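Side-chain contacts in alanine racemase, biosynthetic (Pseudomonas aeruginosa PAO1, PDB 6A2F), which is a member of the alanine racemase family that joins an N-terminal TIM-barrel domain, bearing a pyridoxal-phosphate-modified side chain, to a C-terminal domain rich in beta strands: residues 57-60 / 61-65; 81-84 / 85-89; 191-194 / 195-198. All coordinates share one frame; numbering follows the deposited sequence.

Interaction 1: residues 57-60 / 61-65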
loop_
_atom_site.group_PDB
_atom_site.type_symbol
_atom_site.label_atom_id
_atom_site.label_comp_id
_atom_site.label_asym_id
_atom_site.label_seq_id
_atom_site.Cartn_x
_atom_site.Cartn_y
_atom_site.Cartn_z
ATOM N N ALA A 57 6.889 20.904 -4.154
ATOM C CA ALA A 57 5.805 20.861 -3.175
ATOM C C ALA A 57 5.710 19.475 -2.530
ATOM O O ALA A 57 5.745 18.446 -3.221
ATOM C CB ALA A 57 4.484 21.248 -3.823
ATOM N N VAL A 58 5.601 19.463 -1.202
ATOM C CA VAL A 58 5.487 18.226 -0.418
ATOM C C VAL A 58 4.339 18.310 0.596
ATOM O O VAL A 58 3.743 19.372 0.779
ATOM C CB VAL A 58 6.810 17.876 0.299
ATOM C CG1 VAL A 58 7.892 17.483 -0.704
ATOM C CG2 VAL A 58 7.268 19.026 1.193
ATOM N N ALA A 59 4.050 17.190 1.259
ATOM C CA ALA A 59 2.919 17.087 2.192
ATOM C C ALA A 59 3.251 17.344 3.681
ATOM O O ALA A 59 2.345 17.588 4.492
ATOM C CB ALA A 59 2.246 15.730 2.031
ATOM N N CYS A 60 4.534 17.272 4.039
ATOM C CA CYS A 60 4.954 17.402 5.438
ATOM C C CYS A 60 6.426 17.787 5.555
ATOM O O CYS A 60 7.165 17.747 4.566
ATOM C CB CYS A 60 4.685 16.102 6.212
ATOM S SG CYS A 60 5.622 14.673 5.624
ATOM N N LEU A 61 6.837 18.146 6.773
ATOM C CA LEU A 61 8.186 18.650 7.055
ATOM C C LEU A 61 9.268 17.604 6.792
ATOM O O LEU A 61 10.353 17.937 6.302
ATOM C CB LEU A 61 8.265 19.155 8.503
ATOM C CG LEU A 61 9.527 19.854 9.024
ATOM C CD1 LEU A 61 9.624 21.285 8.518
ATOM C CD2 LEU A 61 9.527 19.846 10.546
ATOM N N GLU A 62 8.960 16.347 7.118
ATOM C CA GLU A 62 9.874 15.225 6.900
ATOM C C GLU A 62 10.274 15.144 5.426
ATOM O O GLU A 62 11.462 15.035 5.106
ATOM C CB GLU A 62 9.237 13.900 7.352
ATOM C CG GLU A 62 8.990 13.755 8.852
ATOM C CD GLU A 62 7.687 14.391 9.324
ATOM O OE1 GLU A 62 7.258 14.076 10.451
ATOM O OE2 GLU A 62 7.081 15.204 8.583
ATOM N N GLU A 63 9.279 15.221 4.539
ATOM C CA GLU A 63 9.512 15.205 3.090
ATOM C C GLU A 63 10.302 16.416 2.634
ATOM O O GLU A 63 11.198 16.301 1.794
ATOM C CB GLU A 63 8.194 15.141 2.329
ATOM C CG GLU A 63 7.491 13.800 2.421
ATOM C CD GLU A 63 6.145 13.803 1.731
ATOM O OE1 GLU A 63 5.713 14.878 1.249
ATOM O OE2 GLU A 63 5.513 12.730 1.675
ATOM N N ALA A 64 9.966 17.573 3.199
ATOM C CA ALA A 64 10.645 18.822 2.888
ATOM C C ALA A 64 12.125 18.769 3.275
ATOM O O ALA A 64 12.979 19.286 2.551
ATOM C CB ALA A 64 9.948 19.991 3.576
ATOM N N ALA A 65 12.418 18.130 4.408
ATOM C CA ALA A 65 13.794 17.994 4.893
ATOM C C ALA A 65 14.637 17.182 3.923
ATOM O O ALA A 65 15.797 17.507 3.683
ATOM C CB ALA A 65 13.818 17.368 6.280
#

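Interaction 2: residues 81-84 / 85-89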
loop_
_atom_site.group_PDB
_atom_site.type_symbol
_atom_site.label_atom_id
_atom_site.label_comp_id
_atom_site.label_asym_id
_atom_site.label_seq_id
_atom_site.Cartn_x
_atom_site.Cartn_y
_atom_site.Cartn_z
ATOM N N GLY A 81 1.023 22.994 5.420
ATOM C CA GLY A 81 1.695 23.793 6.439
ATOM C C GLY A 81 2.287 22.941 7.549
ATOM O O GLY A 81 2.482 21.730 7.385
ATOM N N CYS A 82 2.568 23.580 8.683
ATOM C CA CYS A 82 3.097 22.898 9.859
ATOM C C CYS A 82 1.976 22.312 10.715
ATOM O O CYS A 82 0.943 22.958 10.924
ATOM C CB CYS A 82 3.950 23.857 10.696
ATOM S SG CYS A 82 5.463 24.411 9.876
ATOM N N PHE A 83 2.203 21.100 11.221
ATOM C CA PHE A 83 1.214 20.362 12.009
ATOM C C PHE A 83 1.223 20.716 13.493
ATOM O O PHE A 83 0.197 20.601 14.161
ATOM C CB PHE A 83 1.424 18.854 11.853
ATOM C CG PHE A 83 1.159 18.346 10.468
ATOM C CD1 PHE A 83 -0.142 18.084 10.046
ATOM C CD2 PHE A 83 2.210 18.130 9.579
ATOM C CE1 PHE A 83 -0.387 17.617 8.764
ATOM C CE2 PHE A 83 1.968 17.664 8.298
ATOM C CZ PHE A 83 0.669 17.407 7.890
ATOM N N GLU A 84 2.383 21.123 14.007
ATOM C CA GLU A 84 2.516 21.503 15.420
ATOM C C GLU A 84 3.498 22.653 15.635
ATOM O O GLU A 84 4.373 22.906 14.801
ATOM C CB GLU A 84 2.881 20.294 16.305
ATOM C CG GLU A 84 4.157 19.549 15.921
ATOM C CD GLU A 84 4.452 18.363 16.834
ATOM O OE1 GLU A 84 4.145 18.431 18.049
ATOM O OE2 GLU A 84 5.000 17.355 16.340
ATOM N N ALA A 85 3.345 23.327 16.773
ATOM C CA ALA A 85 4.172 24.476 17.151
ATOM C C ALA A 85 5.674 24.246 16.967
ATOM O O ALA A 85 6.384 25.128 16.471
ATOM C CB ALA A 85 3.872 24.890 18.587
ATOM N N SER A 86 6.148 23.064 17.359
ATOM C CA SER A 86 7.580 22.770 17.364
ATOM C C SER A 86 8.180 22.648 15.961
ATOM O O SER A 86 9.403 22.660 15.805
ATOM C CB SER A 86 7.868 21.508 18.184
ATOM O OG SER A 86 7.224 20.375 17.627
ATOM N N GLU A 87 7.325 22.537 14.946
ATOM C CA GLU A 87 7.789 22.408 13.566
ATOM C C GLU A 87 8.359 23.705 12.992
ATOM O O GLU A 87 9.297 23.674 12.193
ATOM C CB GLU A 87 6.678 21.860 12.658
ATOM C CG GLU A 87 6.435 20.368 12.836
ATOM C CD GLU A 87 5.471 19.775 11.822
ATOM O OE1 GLU A 87 5.123 18.589 11.980
ATOM O OE2 GLU A 87 5.056 20.470 10.873
ATOM N N TYR A 88 7.812 24.841 13.415
ATOM C CA TYR A 88 8.170 26.137 12.821
ATOM C C TYR A 88 9.656 26.476 12.836
ATOM O O TYR A 88 10.188 26.935 11.819
ATOM C CB TYR A 88 7.337 27.270 13.425
ATOM C CG TYR A 88 5.881 27.174 13.030
ATOM C CD1 TYR A 88 5.449 27.601 11.770
ATOM C CD2 TYR A 88 4.939 26.628 13.905
ATOM C CE1 TYR A 88 4.119 27.499 11.398
ATOM C CE2 TYR A 88 3.606 26.525 13.543
ATOM C CZ TYR A 88 3.202 26.960 12.292
ATOM O OH TYR A 88 1.882 26.851 11.933
ATOM N N ALA A 89 10.324 26.235 13.965
ATOM C CA ALA A 89 11.774 26.462 14.062
ATOM C C ALA A 89 12.545 25.664 13.001
ATOM O O ALA A 89 13.476 26.185 12.385
ATOM C CB ALA A 89 12.286 26.149 15.462
HETATM O O HOH W 1 4.701 20.215 7.928
HETATM O O HOH W 2 1.976 26.469 8.994
HETATM O O HOH W 3 0.660 24.892 13.310
HETATM O O HOH W 4 4.637 21.360 19.234
#

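Interaction 3: residues 191-194 / 195-198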
loop_
_atom_site.group_PDB
_atom_site.type_symbol
_atom_site.label_atom_id
_atom_site.label_comp_id
_atom_site.label_asym_id
_atom_site.label_seq_id
_atom_site.Cartn_x
_atom_site.Cartn_y
_atom_site.Cartn_z
ATOM N N LEU A 191 -3.638 27.792 -7.985
ATOM C CA LEU A 191 -4.947 27.133 -7.998
ATOM C C LEU A 191 -4.957 25.793 -8.752
ATOM O O LEU A 191 -5.743 24.901 -8.428
ATOM C CB LEU A 191 -5.999 28.087 -8.579
ATOM C CG LEU A 191 -7.461 27.665 -8.791
ATOM C CD1 LEU A 191 -8.116 27.156 -7.515
ATOM C CD2 LEU A 191 -8.240 28.838 -9.364
ATOM N N ALA A 192 -4.069 25.653 -9.736
ATOM C CA ALA A 192 -4.130 24.543 -10.693
ATOM C C ALA A 192 -3.369 23.275 -10.291
ATOM O O ALA A 192 -2.136 23.290 -10.175
ATOM C CB ALA A 192 -3.660 25.017 -12.064
ATOM N N ASN A 193 -4.113 22.182 -10.098
ATOM C CA ASN A 193 -3.530 20.829 -10.064
ATOM C C ASN A 193 -3.308 20.321 -11.504
ATOM O O ASN A 193 -3.516 21.071 -12.461
ATOM C CB ASN A 193 -4.399 19.858 -9.240
ATOM C CG ASN A 193 -5.857 19.813 -9.698
ATOM O OD1 ASN A 193 -6.215 20.318 -10.767
ATOM N ND2 ASN A 193 -6.704 19.195 -8.883
ATOM N N SER A 194 -2.894 19.061 -11.660
ATOM C CA SER A 194 -2.617 18.495 -12.988
ATOM C C SER A 194 -3.818 18.645 -13.913
ATOM O O SER A 194 -3.692 19.131 -15.042
ATOM C CB SER A 194 -2.223 17.020 -12.891
ATOM O OG SER A 194 -1.005 16.847 -12.190
ATOM N N ALA A 195 -4.982 18.236 -13.411
ATOM C CA ALA A 195 -6.241 18.362 -14.131
ATOM C C ALA A 195 -6.421 19.771 -14.692
ATOM O O ALA A 195 -6.652 19.943 -15.893
ATOM C CB ALA A 195 -7.407 17.983 -13.227
ATOM N N ALA A 196 -6.282 20.770 -13.822
ATOM C CA ALA A 196 -6.476 22.160 -14.207
ATOM C C ALA A 196 -5.353 22.689 -15.094
ATOM O O ALA A 196 -5.596 23.538 -15.952
ATOM C CB ALA A 196 -6.647 23.038 -12.971
ATOM N N VAL A 197 -4.132 22.189 -14.891
ATOM C CA VAL A 197 -2.980 22.595 -15.711
ATOM C C VAL A 197 -3.254 22.291 -17.181
ATOM O O VAL A 197 -2.839 23.041 -18.073
ATOM C CB VAL A 197 -1.667 21.905 -15.265
ATOM C CG1 VAL A 197 -0.580 22.030 -16.330
ATOM C CG2 VAL A 197 -1.177 22.486 -13.948
ATOM N N LEU A 198 -3.974 21.201 -17.422
ATOM C CA LEU A 198 -4.253 20.756 -18.778
ATOM C C LEU A 198 -5.555 21.309 -19.356
ATOM O O LEU A 198 -5.692 21.406 -20.570
ATOM C CB LEU A 198 -4.243 19.223 -18.856
ATOM C CG LEU A 198 -2.880 18.530 -18.775
ATOM C CD1 LEU A 198 -3.036 17.110 -18.243
ATOM C CD2 LEU A 198 -2.160 18.540 -20.121
#

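Interaction 1: residues 57-60 / 61-65
V58 and E63 run past each other in opposite directions where the end of strand 55-58 turns into helix 61-70. E63 swings its chain back from the first helical turn: CG lies anti to the carbonyl carbon (chi1 -72°), and the extension beyond CG carries the carboxylate across V58 to the backbone of the preceding loop. There OE1 of E63 takes the N-H of A59, with 2.8 Å between N and OE1, in a nearly straight bond of 168° that meets the oxygen almost end-on to its C-O bond. On the way the chain brushes V58, whose CB lies 3.3 Å from E63 OE1, while V58 CG1 rests against E63 CB. The other methyl, V58 CG2, is directed at the helix and packs 3.7 Å from A64 CB. C60, at the N-cap position, meets the middle of the same glutamate chain: its SG lies 3.8 Å from E63 CG. The same SG is 3.3 Å from E62 OE2, brought close by the bend of the E62 chain at chi2 (84°). The other oxygen of E62, OE1, accepts a hydrogen bond from R2 N of the second subunit. A64 N donates to C60 O at 3.1 Å, a backbone bond of the first helical turn. The turn belongs to the beta-alpha-beta unit of strand 55-58, helix 61-70 and strand 75-78. OE2 of E63 is taken by A35 N and by a salt bridge to R351 of the second subunit. Two backbone N-H groups and an arginine thus hold the carboxylate by both oxygens, tying the strand-to-helix turn to the subunit interface, beside A59, whose side chain lies about 5 Å from a bound D-lysine.

Interaction 2: residues 81-84 / 85-89
Two hydrogen bonds join E87 to the turn before it. The carboxylate of E87 reaches back to the backbone of F83, where F83 N donates to E87 OE2 at 2.9 Å from well above the carboxylate plane, 62° out of it. E87 N in turn donates to E84 O, with 3.0 Å between them, so the same residue grips the turn through both its backbone and its side chain. The extended E87 chain also sets OE1 at the edge of the F83 ring, near the ring plane, 3.8 Å from F83 CD2; the planes of ring and carboxylate are 80° apart. The aromatic contacts centre on Y88. C82 lies over one face of its ring: CB makes a CH-pi contact 3.8 Å from the ring centroid, and SG, turned toward the CD1 and CE1 side by its position anti to the carbonyl carbon (chi1 -66°), makes a sulfur-aromatic contact at 4.0 Å from that centroid. Waters bridge the two segments. One molecule links C82 N with Y88 OH, a second links C82 O with the same hydroxyl, and a third joins E84 OE1 to S86 N. Among the charges, E84 OE2 and E87 OE1 are 4.5 Å apart, yet both accept from the amino-terminal N of M1 of the second subunit, which would offset their like charge. The turn leads from strand 75-78 into helix 87-93. On its own chain, Y88 packs on helix 103-112 through Q105, A108, F109 and A112, and both C82 and Y88 touch L98 of strand 98-100, while F83 packs on P3 and E87 on R2, both of the second subunit.

Interaction 3: residues 191-194 / 195-198
N193 caps the helix that starts at S194, and hydrogen bonds dominate the contact. Its side-chain oxygen OD1 accepts from A196 N, 3.1 Å away and with an angle of 160° at the hydrogen; the donor sits slightly off the carbonyl plane of the amide. This reach depends on the first torsion, which places CG between the backbone N and the carbonyl carbon (chi1 54°) and turns the amide oxygen toward the N-H of the first turn. The backbone of the same residue supplies a second bond, from V197 N to N193 O at 2.7 Å. One residue further on, L198 N donates to S194 O at 3.2 Å, continuing the helical pattern. Apolar contacts flank these bonds. A192 CB, just ahead of the cap, meets A196 CB at 3.7 Å and V197 CG2 at 4.0 Å, so the chain leading into the helix leans on its first turn. A196 CB also lies 3.5 Å from N193 OD1, and V197 CG2 lies beside N193 O; these methyl groups therefore pack against the very oxygens that cap and start the helix. S194 contributes to this contact mainly through its backbone, since its hydroxyl is engaged outside the turn: OG is hydrogen-bonded to G211 N and M213 N and to the phosphate oxygen OP3 of the modified lysine at position 34. The geometry is that of an asparagine N-cap, with the side chain accepting from the N-H three residues ahead. The turn follows the C-terminal end of strand 189-190 in the TIM-barrel domain, and through S194 it forms part of the phosphate-binding site of the pyridoxal-phosphate group.

How the interactions relate
All three contacts lie where a loop runs into a helix of the TIM-barrel domain, but they differ in surroundings. Interactions 1 and 2 touch: the F83 ring packs on C60 and on A59 O, and L61 meets E87, so consecutive loop-to-helix turns share one patch against the second subunit. In each a glutamate reaches back to a backbone N-H of the preceding turn and its other oxygen serves the subunit interface; interaction 2 is the more exposed and water-rich. Interaction 3, about 21 Å from interaction 1 centre to centre, is buried within its own chain, relies on a neutral amide cap, and turns to the cofactor phosphate instead.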